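Local coordinates for protein Nab2p (Saccharomyces cerevisiae YJM1574, PDB 5L2L) that binds the poly(A) tails of mRNAs through CCCH zinc fingers, protecting transcripts from the exosome and controlling tail length and nuclear export, at residues 18-21 and 22-26; 35-39 and 40-44; 56-60 and 61-65. All blocks are in the same frame, centred on the assembly; numbering follows the deposited sequence.

Overall arrangement
The three contacts come from three successive CCCH zinc fingers. Each supplies two of the four ligands of its zinc ion: a cysteine and the histidine in contact 1, two cysteines in contacts 2 and 3. Contacts 1 and 2 pack directly on each other, centres about 12 Å apart. Arg23 NH1 makes a hydrogen bond of 2.8 Å to Arg39 O, and Arg26 N one of 2.8 Å to Leu43 O. Contact 3 stands apart, on the opposite side of the chain's centre. Its centre is about 21 Å from contact 1 and 20 Å from contact 2, with nearest atoms about 5 and 6 Å away. All three present an aromatic ring to adenine.

Contact 1 of 3, residues 18-21 and 22-26; sequences KRCK and YRHAR. With ZN (zinc ion), chain S; nucleotides of chain C.
Cys20 and His24 meet at the zinc ion of finger 5. Cys20 SG binds the metal at 2.3 Å and His24 NE2 at 2.1 Å. The sulfur sits at the edge of the imidazole, near its plane. Cys9 and Cys15 complete the site. Cys20 SG also accepts a weak, nearly straight hydrogen bond from Tyr22 N at 3.6 Å, and it lies at the edge of the Tyr22 ring.

The tyrosine ring is covered on both faces. Lys21 CG stands 3.8 Å from the ring centroid, almost on the ring normal, in a CH-pi contact. Lys21 CG is placed between the backbone N and the carbonyl carbon (chi1 67°), and the rest of the chain is extended. The lysine therefore runs alongside the tyrosine, and Lys21 CE comes to 3.3 Å from Tyr22 OH. The base of A3 of RNA chain C covers the other face, offset toward the rim, with Tyr22 CE2 3.4 Å from A3 C5. At the end of the ring, Tyr22 OH gives a weak hydrogen bond to the A3 phosphate atom OP1. An alanine in place of Tyr22 would remove the ring and is likely to leave that side of the A3 base and Lys21 CG without the surface they lie against, and OP1 without its weak bond.

A water donates to both Cys20 O and Tyr22 O. Farther out, a bend in the Arg19 chain turns the guanidinium so that one face meets the A7 base.

The chemistry implies that one cysteine does two jobs. Its thiolate binds zinc and receives a backbone N-H, which probably eases its negative charge. That N-H bond is consistent with keeping the tyrosine beside the zinc site, where one ring face meets A3.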
loop_
_atom_site.group_PDB
_atom_site.type_symbol
_atom_site.label_atom_id
_atom_site.label_comp_id
_atom_site.label_asym_id
_atom_site.label_seq_id
_atom_site.Cartn_x
_atom_site.Cartn_y
_atom_site.Cartn_z
ATOM N N LYS F 18 -9.057 2.565 -5.155
ATOM C CA LYS F 18 -10.004 3.636 -4.845
ATOM C C LYS F 18 -11.364 3.452 -5.509
ATOM O O LYS F 18 -12.323 4.117 -5.097
ATOM C CB LYS F 18 -9.421 4.981 -5.270
ATOM C CG LYS F 18 -8.244 5.459 -4.427
ATOM C CD LYS F 18 -8.747 6.160 -3.170
ATOM C CE LYS F 18 -7.722 7.133 -2.588
ATOM N NZ LYS F 18 -6.476 6.464 -2.171
ATOM N N ARG F 19 -11.476 2.569 -6.507
ATOM C CA ARG F 19 -12.735 2.308 -7.195
ATOM C C ARG F 19 -13.381 0.982 -6.782
ATOM O O ARG F 19 -14.337 0.544 -7.426
ATOM C CB ARG F 19 -12.516 2.347 -8.713
ATOM C CG ARG F 19 -11.836 3.639 -9.193
ATOM C CD ARG F 19 -11.841 3.781 -10.717
ATOM N NE ARG F 19 -13.108 4.281 -11.248
ATOM C CZ ARG F 19 -13.850 3.676 -12.172
ATOM N NH1 ARG F 19 -13.494 2.515 -12.712
ATOM N NH2 ARG F 19 -14.973 4.259 -12.579
ATOM N N CYS F 20 -12.902 0.345 -5.714
ATOM C CA CYS F 20 -13.395 -0.982 -5.346
ATOM C C CYS F 20 -14.895 -0.976 -5.028
ATOM O O CYS F 20 -15.371 -0.168 -4.222
ATOM C CB CYS F 20 -12.609 -1.506 -4.137
ATOM S SG CYS F 20 -12.959 -3.259 -3.735
ATOM N N LYS F 21 -15.627 -1.928 -5.622
ATOM C CA LYS F 21 -17.071 -2.030 -5.436
ATOM C C LYS F 21 -17.495 -3.011 -4.350
ATOM O O LYS F 21 -18.700 -3.122 -4.086
ATOM C CB LYS F 21 -17.747 -2.409 -6.764
ATOM C CG LYS F 21 -17.446 -3.783 -7.294
ATOM C CD LYS F 21 -18.195 -4.012 -8.619
ATOM C CE LYS F 21 -17.964 -5.396 -9.178
ATOM N NZ LYS F 21 -18.869 -5.682 -10.344
ATOM N N TYR F 22 -16.558 -3.685 -3.685
ATOM C CA TYR F 22 -16.881 -4.822 -2.823
ATOM C C TYR F 22 -16.970 -4.424 -1.337
ATOM O O TYR F 22 -16.673 -3.289 -0.944
ATOM C CB TYR F 22 -15.843 -5.934 -3.056
ATOM C CG TYR F 22 -15.865 -6.469 -4.471
ATOM C CD1 TYR F 22 -16.922 -7.248 -4.919
ATOM C CD2 TYR F 22 -14.847 -6.173 -5.371
ATOM C CE1 TYR F 22 -16.949 -7.739 -6.219
ATOM C CE2 TYR F 22 -14.870 -6.673 -6.678
ATOM C CZ TYR F 22 -15.924 -7.450 -7.082
ATOM O OH TYR F 22 -15.956 -7.938 -8.369
ATOM N N ARG F 23 -17.407 -5.381 -0.505
ATOM C CA ARG F 23 -17.561 -5.159 0.941
ATOM C C ARG F 23 -16.235 -5.394 1.660
ATOM O O ARG F 23 -15.510 -6.344 1.349
ATOM C CB ARG F 23 -18.623 -6.085 1.552
ATOM C CG ARG F 23 -20.074 -5.724 1.243
ATOM C CD ARG F 23 -21.077 -6.275 2.321
ATOM N NE ARG F 23 -21.314 -7.708 2.179
ATOM C CZ ARG F 23 -22.228 -8.408 2.850
ATOM N NH1 ARG F 23 -23.038 -7.822 3.740
ATOM N NH2 ARG F 23 -22.340 -9.709 2.624
ATOM N N HIS F 24 -15.945 -4.546 2.650
ATOM C CA HIS F 24 -14.679 -4.563 3.384
ATOM C C HIS F 24 -14.911 -4.820 4.873
ATOM O O HIS F 24 -15.604 -4.046 5.554
ATOM C CB HIS F 24 -13.915 -3.247 3.182
ATOM C CG HIS F 24 -13.528 -2.993 1.755
ATOM N ND1 HIS F 24 -14.371 -2.379 0.856
ATOM C CD2 HIS F 24 -12.409 -3.320 1.059
ATOM C CE1 HIS F 24 -13.779 -2.318 -0.329
ATOM N NE2 HIS F 24 -12.592 -2.901 -0.236
ATOM N N ALA F 25 -14.294 -5.879 5.387
ATOM C CA ALA F 25 -14.381 -6.195 6.811
ATOM C C ALA F 25 -13.388 -5.352 7.616
ATOM O O ALA F 25 -12.219 -5.213 7.232
ATOM C CB ALA F 25 -14.119 -7.693 7.035
ATOM N N ARG F 26 -13.858 -4.796 8.739
ATOM C CA ARG F 26 -13.016 -4.096 9.708
ATOM C C ARG F 26 -12.985 -4.801 11.058
ATOM O O ARG F 26 -12.389 -4.272 12.010
ATOM C CB ARG F 26 -13.485 -2.646 9.905
ATOM C CG ARG F 26 -13.529 -1.866 8.634
ATOM C CD ARG F 26 -13.455 -0.365 8.870
ATOM N NE ARG F 26 -14.451 0.147 9.806
ATOM C CZ ARG F 26 -15.732 0.337 9.510
ATOM N NH1 ARG F 26 -16.189 0.022 8.311
ATOM N NH2 ARG F 26 -16.560 0.827 10.414
HETATM ZN ZN ZN S . -11.550 -3.635 -1.901
ATOM P P A C 3 -13.620 -7.238 -11.058
ATOM O OP1 A C 3 -14.406 -6.061 -10.593
ATOM O OP2 A C 3 -14.220 -8.180 -12.042
ATOM O "O5'" A C 3 -12.211 -6.739 -11.624
ATOM C "C5'" A C 3 -11.830 -5.362 -11.566
ATOM C "C4'" A C 3 -10.874 -5.097 -10.427
ATOM O "O4'" A C 3 -11.475 -5.625 -9.202
ATOM C "C3'" A C 3 -9.502 -5.775 -10.566
ATOM O "O3'" A C 3 -8.441 -4.941 -10.038
ATOM C "C2'" A C 3 -9.677 -7.052 -9.731
ATOM O "O2'" A C 3 -8.476 -7.600 -9.232
ATOM C "C1'" A C 3 -10.602 -6.569 -8.607
ATOM N N9 A C 3 -11.388 -7.624 -7.933
ATOM C C8 A C 3 -12.147 -8.654 -8.453
ATOM N N7 A C 3 -12.712 -9.433 -7.541
ATOM C C5 A C 3 -12.304 -8.890 -6.315
ATOM C C6 A C 3 -12.541 -9.233 -4.953
ATOM N N6 A C 3 -13.290 -10.250 -4.519
ATOM N N1 A C 3 -11.968 -8.465 -3.996
ATOM C C2 A C 3 -11.218 -7.427 -4.382
ATOM N N3 A C 3 -10.920 -7.008 -5.608
ATOM C C4 A C 3 -11.489 -7.784 -6.554
ATOM P P A C 7 -8.070 7.129 -11.569
ATOM O OP1 A C 7 -8.972 6.197 -10.845
ATOM O OP2 A C 7 -6.952 6.571 -12.380
ATOM O "O5'" A C 7 -8.948 8.088 -12.486
ATOM C "C5'" A C 7 -9.660 7.583 -13.610
ATOM C "C4'" A C 7 -10.789 8.496 -14.002
ATOM O "O4'" A C 7 -11.500 7.908 -15.124
ATOM C "C3'" A C 7 -11.839 8.712 -12.924
ATOM O "O3'" A C 7 -12.438 9.993 -13.127
ATOM C "C2'" A C 7 -12.844 7.593 -13.214
ATOM O "O2'" A C 7 -14.144 7.799 -12.699
ATOM C "C1'" A C 7 -12.839 7.583 -14.735
ATOM N N9 A C 7 -13.158 6.311 -15.398
ATOM C C8 A C 7 -14.109 6.124 -16.383
ATOM N N7 A C 7 -14.117 4.920 -16.903
ATOM C C5 A C 7 -13.061 4.281 -16.242
ATOM C C6 A C 7 -12.544 2.973 -16.332
ATOM N N6 A C 7 -13.029 2.066 -17.169
ATOM N N1 A C 7 -11.508 2.623 -15.537
ATOM C C2 A C 7 -11.027 3.562 -14.696
ATOM N N3 A C 7 -11.437 4.820 -14.521
ATOM C C4 A C 7 -12.464 5.121 -15.327
HETATM O O HOH W 1 -16.921 -0.677 -1.781
#

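Contact 2 of 3, residues 35-39 and 40-44; sequences ANCTR and IDCLF. With ZN (zinc ion), chain T; nucleotides of chain H.
Arg39 forms a two-bond salt bridge with Asp41, gripping it side-on. Arg39 NE bonds to Asp41 OD1 at 2.8 Å, and Arg39 NH2 bonds to Asp41 OD2 at 3.2 Å. Both oxygens lie near the guanidinium plane, but the carboxylate is tilted 33° against it. The arginine runs extended from CG to NE. Its guanidinium is thereby laid flat over A10 of RNA chain H, with Arg39 NH1 3.5 Å from A10 N3.

The backbone reads the same base. A10 N6 donates to Asp41 O at 3.1 Å, and Leu43 N donates to A10 N1 at 3.2 Å. Together these match the Watson-Crick edge of adenine. Phe44 takes the next nucleotide: the A11 base lies over one ring face, offset toward the rim, while Leu43 CD1 covers the opposite face.

A type I beta turn from Arg39 to Cys42 positions these groups. It is closed by Cys42 N bonding to Arg39 O at 3.1 Å. Zinc ties the last residue of the turn, Cys42, to Cys37, two residues before the turn begins; Cys37 SG and Cys42 SG are 3.9 Å apart. Arg39 N adds a weak bond to Cys37 SG. Cys31 and His46 fill the other two metal positions, and Ile40 rests on Leu6.

A zinc-held turn that offers backbone groups and an aromatic ring to successive bases is characteristic of CCCH fingers that bind single-stranded RNA.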
loop_
_atom_site.group_PDB
_atom_site.type_symbol
_atom_site.label_atom_id
_atom_site.label_comp_id
_atom_site.label_asym_id
_atom_site.label_seq_id
_atom_site.Cartn_x
_atom_site.Cartn_y
_atom_site.Cartn_z
ATOM N N ALA F 35 -22.971 -15.844 4.770
ATOM C CA ALA F 35 -23.121 -15.487 3.365
ATOM C C ALA F 35 -24.521 -14.986 3.024
ATOM O O ALA F 35 -24.733 -14.516 1.898
ATOM C CB ALA F 35 -22.763 -16.691 2.488
ATOM N N ASN F 36 -25.468 -15.045 3.962
ATOM C CA ASN F 36 -26.811 -14.526 3.744
ATOM C C ASN F 36 -26.977 -13.068 4.177
ATOM O O ASN F 36 -28.082 -12.524 4.053
ATOM C CB ASN F 36 -27.818 -15.411 4.479
ATOM C CG ASN F 36 -27.844 -16.819 3.930
ATOM O OD1 ASN F 36 -27.738 -17.021 2.720
ATOM N ND2 ASN F 36 -27.967 -17.805 4.814
ATOM N N CYS F 37 -25.918 -12.420 4.660
ATOM C CA CYS F 37 -26.006 -11.017 5.069
ATOM C C CYS F 37 -26.204 -10.109 3.859
ATOM O O CYS F 37 -25.427 -10.173 2.898
ATOM C CB CYS F 37 -24.739 -10.600 5.821
ATOM S SG CYS F 37 -24.788 -8.885 6.425
ATOM N N THR F 38 -27.231 -9.245 3.908
ATOM C CA THR F 38 -27.506 -8.317 2.814
ATOM C C THR F 38 -27.286 -6.842 3.170
ATOM O O THR F 38 -27.719 -5.966 2.409
ATOM C CB THR F 38 -28.940 -8.492 2.309
ATOM O OG1 THR F 38 -29.850 -8.337 3.398
ATOM C CG2 THR F 38 -29.137 -9.847 1.688
ATOM N N ARG F 39 -26.631 -6.539 4.290
ATOM C CA ARG F 39 -26.342 -5.153 4.662
ATOM C C ARG F 39 -25.098 -4.666 3.924
ATOM O O ARG F 39 -23.996 -5.181 4.142
ATOM C CB ARG F 39 -26.157 -5.024 6.176
ATOM C CG ARG F 39 -25.734 -3.618 6.601
ATOM C CD ARG F 39 -25.664 -3.399 8.114
ATOM N NE ARG F 39 -25.151 -2.060 8.374
ATOM C CZ ARG F 39 -25.185 -1.414 9.538
ATOM N NH1 ARG F 39 -25.721 -1.965 10.627
ATOM N NH2 ARG F 39 -24.679 -0.187 9.593
ATOM N N ILE F 40 -25.250 -3.644 3.077
ATOM C CA ILE F 40 -24.181 -3.366 2.109
ATOM C C ILE F 40 -22.923 -2.786 2.783
ATOM O O ILE F 40 -21.797 -2.997 2.295
ATOM C CB ILE F 40 -24.726 -2.461 0.978
ATOM C CG1 ILE F 40 -23.737 -2.374 -0.198
ATOM C CG2 ILE F 40 -25.049 -1.078 1.504
ATOM C CD1 ILE F 40 -23.467 -3.731 -0.912
ATOM N N ASP F 41 -23.066 -2.090 3.912
ATOM C CA ASP F 41 -21.921 -1.531 4.630
ATOM C C ASP F 41 -21.519 -2.358 5.864
ATOM O O ASP F 41 -20.792 -1.850 6.731
ATOM C CB ASP F 41 -22.219 -0.090 5.048
ATOM C CG ASP F 41 -23.316 -0.006 6.097
ATOM O OD1 ASP F 41 -24.252 -0.830 6.046
ATOM O OD2 ASP F 41 -23.242 0.883 6.971
ATOM N N CYS F 42 -21.954 -3.616 5.958
ATOM C CA CYS F 42 -21.599 -4.453 7.110
ATOM C C CYS F 42 -20.080 -4.572 7.256
ATOM O O CYS F 42 -19.370 -4.836 6.280
ATOM C CB CYS F 42 -22.226 -5.844 6.966
ATOM S SG CYS F 42 -22.012 -6.935 8.416
ATOM N N LEU F 43 -19.578 -4.386 8.482
ATOM C CA LEU F 43 -18.138 -4.391 8.731
ATOM C C LEU F 43 -17.596 -5.734 9.216
ATOM O O LEU F 43 -16.381 -5.855 9.419
ATOM C CB LEU F 43 -17.768 -3.289 9.743
ATOM C CG LEU F 43 -18.317 -3.291 11.169
ATOM C CD1 LEU F 43 -17.615 -4.334 12.074
ATOM C CD2 LEU F 43 -18.152 -1.881 11.747
ATOM N N PHE F 44 -18.453 -6.728 9.418
ATOM C CA PHE F 44 -18.031 -8.038 9.905
ATOM C C PHE F 44 -17.640 -8.947 8.733
ATOM O O PHE F 44 -17.928 -8.663 7.574
ATOM C CB PHE F 44 -19.151 -8.648 10.762
ATOM C CG PHE F 44 -19.413 -7.861 12.030
ATOM C CD1 PHE F 44 -18.662 -8.092 13.176
ATOM C CD2 PHE F 44 -20.374 -6.853 12.061
ATOM C CE1 PHE F 44 -18.876 -7.341 14.335
ATOM C CE2 PHE F 44 -20.582 -6.114 13.208
ATOM C CZ PHE F 44 -19.838 -6.362 14.346
HETATM ZN ZN ZN T . -22.790 -9.010 7.654
ATOM P P A H 10 -22.831 1.377 17.678
ATOM O OP1 A H 10 -22.982 2.801 17.297
ATOM O OP2 A H 10 -22.889 1.003 19.114
ATOM O "O5'" A H 10 -23.910 0.539 16.866
ATOM C "C5'" A H 10 -24.864 -0.292 17.521
ATOM C "C4'" A H 10 -24.998 -1.630 16.836
ATOM O "O4'" A H 10 -24.798 -1.461 15.400
ATOM C "C3'" A H 10 -23.991 -2.690 17.281
ATOM O "O3'" A H 10 -24.601 -3.984 17.240
ATOM C "C2'" A H 10 -22.916 -2.600 16.198
ATOM O "O2'" A H 10 -22.124 -3.760 16.062
ATOM C "C1'" A H 10 -23.772 -2.341 14.964
ATOM N N9 A H 10 -23.066 -1.739 13.824
ATOM C C8 A H 10 -22.559 -0.470 13.720
ATOM N N7 A H 10 -21.983 -0.212 12.573
ATOM C C5 A H 10 -22.097 -1.396 11.855
ATOM C C6 A H 10 -21.696 -1.764 10.553
ATOM N N6 A H 10 -21.047 -0.965 9.697
ATOM N N1 A H 10 -21.975 -3.021 10.146
ATOM C C2 A H 10 -22.633 -3.839 10.988
ATOM N N3 A H 10 -23.076 -3.600 12.224
ATOM C C4 A H 10 -22.770 -2.347 12.611
ATOM P P A H 11 -25.022 -4.745 18.595
ATOM O OP1 A H 11 -25.886 -5.899 18.227
ATOM O OP2 A H 11 -25.479 -3.721 19.561
ATOM O "O5'" A H 11 -23.658 -5.341 19.150
ATOM C "C5'" A H 11 -23.648 -6.316 20.184
ATOM C "C4'" A H 11 -22.465 -7.238 20.054
ATOM O "O4'" A H 11 -22.627 -8.044 18.853
ATOM C "C3'" A H 11 -21.124 -6.533 19.906
ATOM O "O3'" A H 11 -20.094 -7.355 20.457
ATOM C "C2'" A H 11 -20.971 -6.439 18.389
ATOM O "O2'" A H 11 -19.644 -6.270 17.941
ATOM C "C1'" A H 11 -21.569 -7.773 17.943
ATOM N N9 A H 11 -22.141 -7.783 16.591
ATOM C C8 A H 11 -22.972 -6.853 16.012
ATOM N N7 A H 11 -23.365 -7.162 14.797
ATOM C C5 A H 11 -22.758 -8.390 14.562
ATOM C C6 A H 11 -22.781 -9.261 13.459
ATOM N N6 A H 11 -23.431 -9.012 12.319
ATOM N N1 A H 11 -22.077 -10.406 13.552
ATOM C C2 A H 11 -21.409 -10.662 14.683
ATOM N N3 A H 11 -21.307 -9.927 15.786
ATOM C C4 A H 11 -22.023 -8.792 15.665
ATOM P P A H 9 -17.843 5.131 15.600
ATOM O OP1 A H 9 -18.921 6.094 15.281
ATOM O OP2 A H 9 -17.027 5.293 16.832
ATOM O "O5'" A H 9 -18.489 3.669 15.654
ATOM C "C5'" A H 9 -19.694 3.371 14.961
ATOM C "C4'" A H 9 -20.264 2.023 15.346
ATOM O "O4'" A H 9 -19.444 0.961 14.781
ATOM C "C3'" A H 9 -20.336 1.737 16.838
ATOM O "O3'" A H 9 -21.429 0.850 17.083
ATOM C "C2'" A H 9 -19.027 0.991 17.089
ATOM O "O2'" A H 9 -19.038 0.188 18.250
ATOM C "C1'" A H 9 -18.927 0.149 15.821
ATOM N N9 A H 9 -17.587 -0.263 15.392
ATOM C C8 A H 9 -16.690 0.541 14.740
ATOM N N7 A H 9 -15.580 -0.063 14.373
ATOM C C5 A H 9 -15.786 -1.369 14.784
ATOM C C6 A H 9 -14.967 -2.501 14.678
ATOM N N6 A H 9 -13.765 -2.472 14.090
ATOM N N1 A H 9 -15.439 -3.660 15.185
ATOM C C2 A H 9 -16.666 -3.667 15.734
ATOM N N3 A H 9 -17.529 -2.660 15.909
ATOM C C4 A H 9 -17.021 -1.518 15.396
#

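Contact 3 of 3, residues 56-60 and 61-65; sequences VNCKN and IYCLF. With ZN (zinc ion), chain U; nucleotides of chain G.
Asn60 folds back over Tyr62 and Cys63, and this is the tight part of the contact. Its CG is anti to the backbone N (chi1 170°), which brings the amide over the turn that follows. Asn60 OD1 accepts a hydrogen bond from Tyr62 N at 3.0 Å, forming an Asx turn. This donor comes from well above the amide plane, not in line with a lone pair. The bond limits how the amide can turn. The backbone closure is separate: Asn60 O accepts a bond from Cys63 N, also at 3.0 Å, and completes a type I beta turn from Asn60 to Cys63.

Zinc joins the last residue of this turn, Cys63, to Cys58 ahead of it. Cys58 SG and Cys63 SG each bind the metal at 2.3 Å, and the two sulfurs are 3.9 Å apart. Cys52 and His67 complete the site. Cys63 SG also receives a weak bond from Phe65 N and lies in the plane of the Phe65 ring, at its edge. The face of this ring takes the base of A5 of RNA chain G, with Phe65 CZ 3.4 Å from A5 C5.

The loose side is at Lys59. Its side chain sets off away from 61-65, and its NZ bonds to Val72 O instead.

The chain has no regular helices or strands for the contact to pack on. Its neighbours are loops: Leu64 and Phe65 rest on Ile48, and the Tyr62 ring meets His28. A second subunit covers the turn. There Tyr62 OH bonds to Ile61 N of that subunit, and the two Tyr62 rings meet. Ile61 belongs to this interface too: it packs on Ile61 of the second subunit, while its CG1 lies 3.7 Å above the plane of its own chain's Tyr62 ring.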
loop_
_atom_site.group_PDB
_atom_site.type_symbol
_atom_site.label_atom_id
_atom_site.label_comp_id
_atom_site.label_asym_id
_atom_site.label_seq_id
_atom_site.Cartn_x
_atom_site.Cartn_y
_atom_site.Cartn_z
ATOM N N VAL F 56 -6.426 -27.448 3.250
ATOM C CA VAL F 56 -6.895 -28.086 4.464
ATOM C C VAL F 56 -5.976 -27.799 5.647
ATOM O O VAL F 56 -6.400 -27.936 6.800
ATOM C CB VAL F 56 -7.054 -29.597 4.228
ATOM C CG1 VAL F 56 -5.691 -30.274 4.066
ATOM C CG2 VAL F 56 -7.865 -30.221 5.354
ATOM N N ASN F 57 -4.738 -27.377 5.392
ATOM C CA ASN F 57 -3.759 -27.107 6.437
ATOM C C ASN F 57 -3.755 -25.660 6.937
ATOM O O ASN F 57 -2.920 -25.321 7.787
ATOM C CB ASN F 57 -2.367 -27.482 5.922
ATOM C CG ASN F 57 -2.256 -28.961 5.576
ATOM O OD1 ASN F 57 -1.887 -29.333 4.466
ATOM N ND2 ASN F 57 -2.605 -29.806 6.524
ATOM N N CYS F 58 -4.673 -24.812 6.477
ATOM C CA CYS F 58 -4.702 -23.417 6.921
ATOM C C CYS F 58 -5.033 -23.318 8.408
ATOM O O CYS F 58 -6.040 -23.870 8.858
ATOM C CB CYS F 58 -5.741 -22.635 6.112
ATOM S SG CYS F 58 -5.899 -20.866 6.564
ATOM N N LYS F 59 -4.204 -22.582 9.163
ATOM C CA LYS F 59 -4.380 -22.449 10.610
ATOM C C LYS F 59 -4.723 -21.025 11.061
ATOM O O LYS F 59 -4.767 -20.763 12.270
ATOM C CB LYS F 59 -3.128 -22.947 11.336
ATOM C CG LYS F 59 -2.861 -24.447 11.174
ATOM C CD LYS F 59 -3.994 -25.305 11.713
ATOM C CE LYS F 59 -3.681 -26.806 11.601
ATOM N NZ LYS F 59 -4.817 -27.636 12.090
ATOM N N ASN F 60 -4.979 -20.107 10.130
ATOM C CA ASN F 60 -5.412 -18.746 10.456
ATOM C C ASN F 60 -6.892 -18.780 10.830
ATOM O O ASN F 60 -7.744 -18.935 9.955
ATOM C CB ASN F 60 -5.161 -17.820 9.265
ATOM C CG ASN F 60 -5.805 -16.436 9.434
ATOM O OD1 ASN F 60 -6.212 -16.051 10.527
ATOM N ND2 ASN F 60 -5.904 -15.698 8.330
ATOM N N ILE F 61 -7.213 -18.636 12.125
ATOM C CA ILE F 61 -8.601 -18.824 12.560
ATOM C C ILE F 61 -9.538 -17.754 11.993
ATOM O O ILE F 61 -10.766 -17.955 11.973
ATOM C CB ILE F 61 -8.738 -18.867 14.101
ATOM C CG1 ILE F 61 -8.389 -17.529 14.761
ATOM C CG2 ILE F 61 -7.911 -20.018 14.703
ATOM C CD1 ILE F 61 -8.951 -17.426 16.170
ATOM N N TYR F 62 -8.996 -16.638 11.503
ATOM C CA TYR F 62 -9.806 -15.561 10.934
ATOM C C TYR F 62 -9.942 -15.629 9.411
ATOM O O TYR F 62 -10.590 -14.749 8.818
ATOM C CB TYR F 62 -9.209 -14.199 11.338
ATOM C CG TYR F 62 -9.086 -14.008 12.839
ATOM C CD1 TYR F 62 -10.144 -14.299 13.683
ATOM C CD2 TYR F 62 -7.909 -13.547 13.402
ATOM C CE1 TYR F 62 -10.040 -14.130 15.057
ATOM C CE2 TYR F 62 -7.788 -13.359 14.769
ATOM C CZ TYR F 62 -8.856 -13.648 15.599
ATOM O OH TYR F 62 -8.731 -13.485 16.973
ATOM N N CYS F 63 -9.362 -16.645 8.764
ATOM C CA CYS F 63 -9.382 -16.744 7.304
ATOM C C CYS F 63 -10.805 -16.847 6.752
ATOM O O CYS F 63 -11.591 -17.701 7.180
ATOM C CB CYS F 63 -8.549 -17.959 6.866
ATOM S SG CYS F 63 -8.289 -18.117 5.075
ATOM N N LEU F 64 -11.111 -16.002 5.753
ATOM C CA LEU F 64 -12.420 -15.961 5.109
ATOM C C LEU F 64 -12.501 -16.737 3.791
ATOM O O LEU F 64 -13.578 -16.766 3.178
ATOM C CB LEU F 64 -12.832 -14.498 4.855
ATOM C CG LEU F 64 -12.982 -13.608 6.088
ATOM C CD1 LEU F 64 -13.272 -12.139 5.720
ATOM C CD2 LEU F 64 -14.087 -14.135 7.001
ATOM N N PHE F 65 -11.409 -17.349 3.325
ATOM C CA PHE F 65 -11.407 -18.090 2.060
ATOM C C PHE F 65 -12.055 -19.479 2.243
ATOM O O PHE F 65 -12.304 -19.935 3.365
ATOM C CB PHE F 65 -9.965 -18.213 1.513
ATOM C CG PHE F 65 -9.366 -16.891 1.042
ATOM C CD1 PHE F 65 -9.541 -16.454 -0.277
ATOM C CD2 PHE F 65 -8.609 -16.103 1.905
ATOM C CE1 PHE F 65 -9.009 -15.242 -0.710
ATOM C CE2 PHE F 65 -8.058 -14.891 1.468
ATOM C CZ PHE F 65 -8.267 -14.460 0.154
HETATM ZN ZN ZN U . -7.382 -20.254 4.856
ATOM P P A G 5 -2.105 -11.400 -3.556
ATOM O OP1 A G 5 -1.400 -12.528 -4.197
ATOM O OP2 A G 5 -3.558 -11.257 -3.771
ATOM O "O5'" A G 5 -1.802 -11.569 -2.003
ATOM C "C5'" A G 5 -2.166 -10.560 -1.055
ATOM C "C4'" A G 5 -2.475 -11.160 0.298
ATOM O "O4'" A G 5 -3.736 -11.900 0.237
ATOM C "C3'" A G 5 -1.442 -12.145 0.825
ATOM O "O3'" A G 5 -1.418 -12.064 2.247
ATOM C "C2'" A G 5 -2.011 -13.488 0.369
ATOM O "O2'" A G 5 -1.559 -14.622 1.087
ATOM C "C1'" A G 5 -3.512 -13.266 0.545
ATOM N N9 A G 5 -4.318 -14.099 -0.363
ATOM C C8 A G 5 -4.660 -13.827 -1.657
ATOM N N7 A G 5 -5.358 -14.767 -2.255
ATOM C C5 A G 5 -5.474 -15.755 -1.280
ATOM C C6 A G 5 -6.103 -17.012 -1.263
ATOM N N6 A G 5 -6.754 -17.513 -2.316
ATOM N N1 A G 5 -6.019 -17.758 -0.133
ATOM C C2 A G 5 -5.375 -17.237 0.921
ATOM N N3 A G 5 -4.764 -16.052 1.030
ATOM C C4 A G 5 -4.837 -15.353 -0.111
#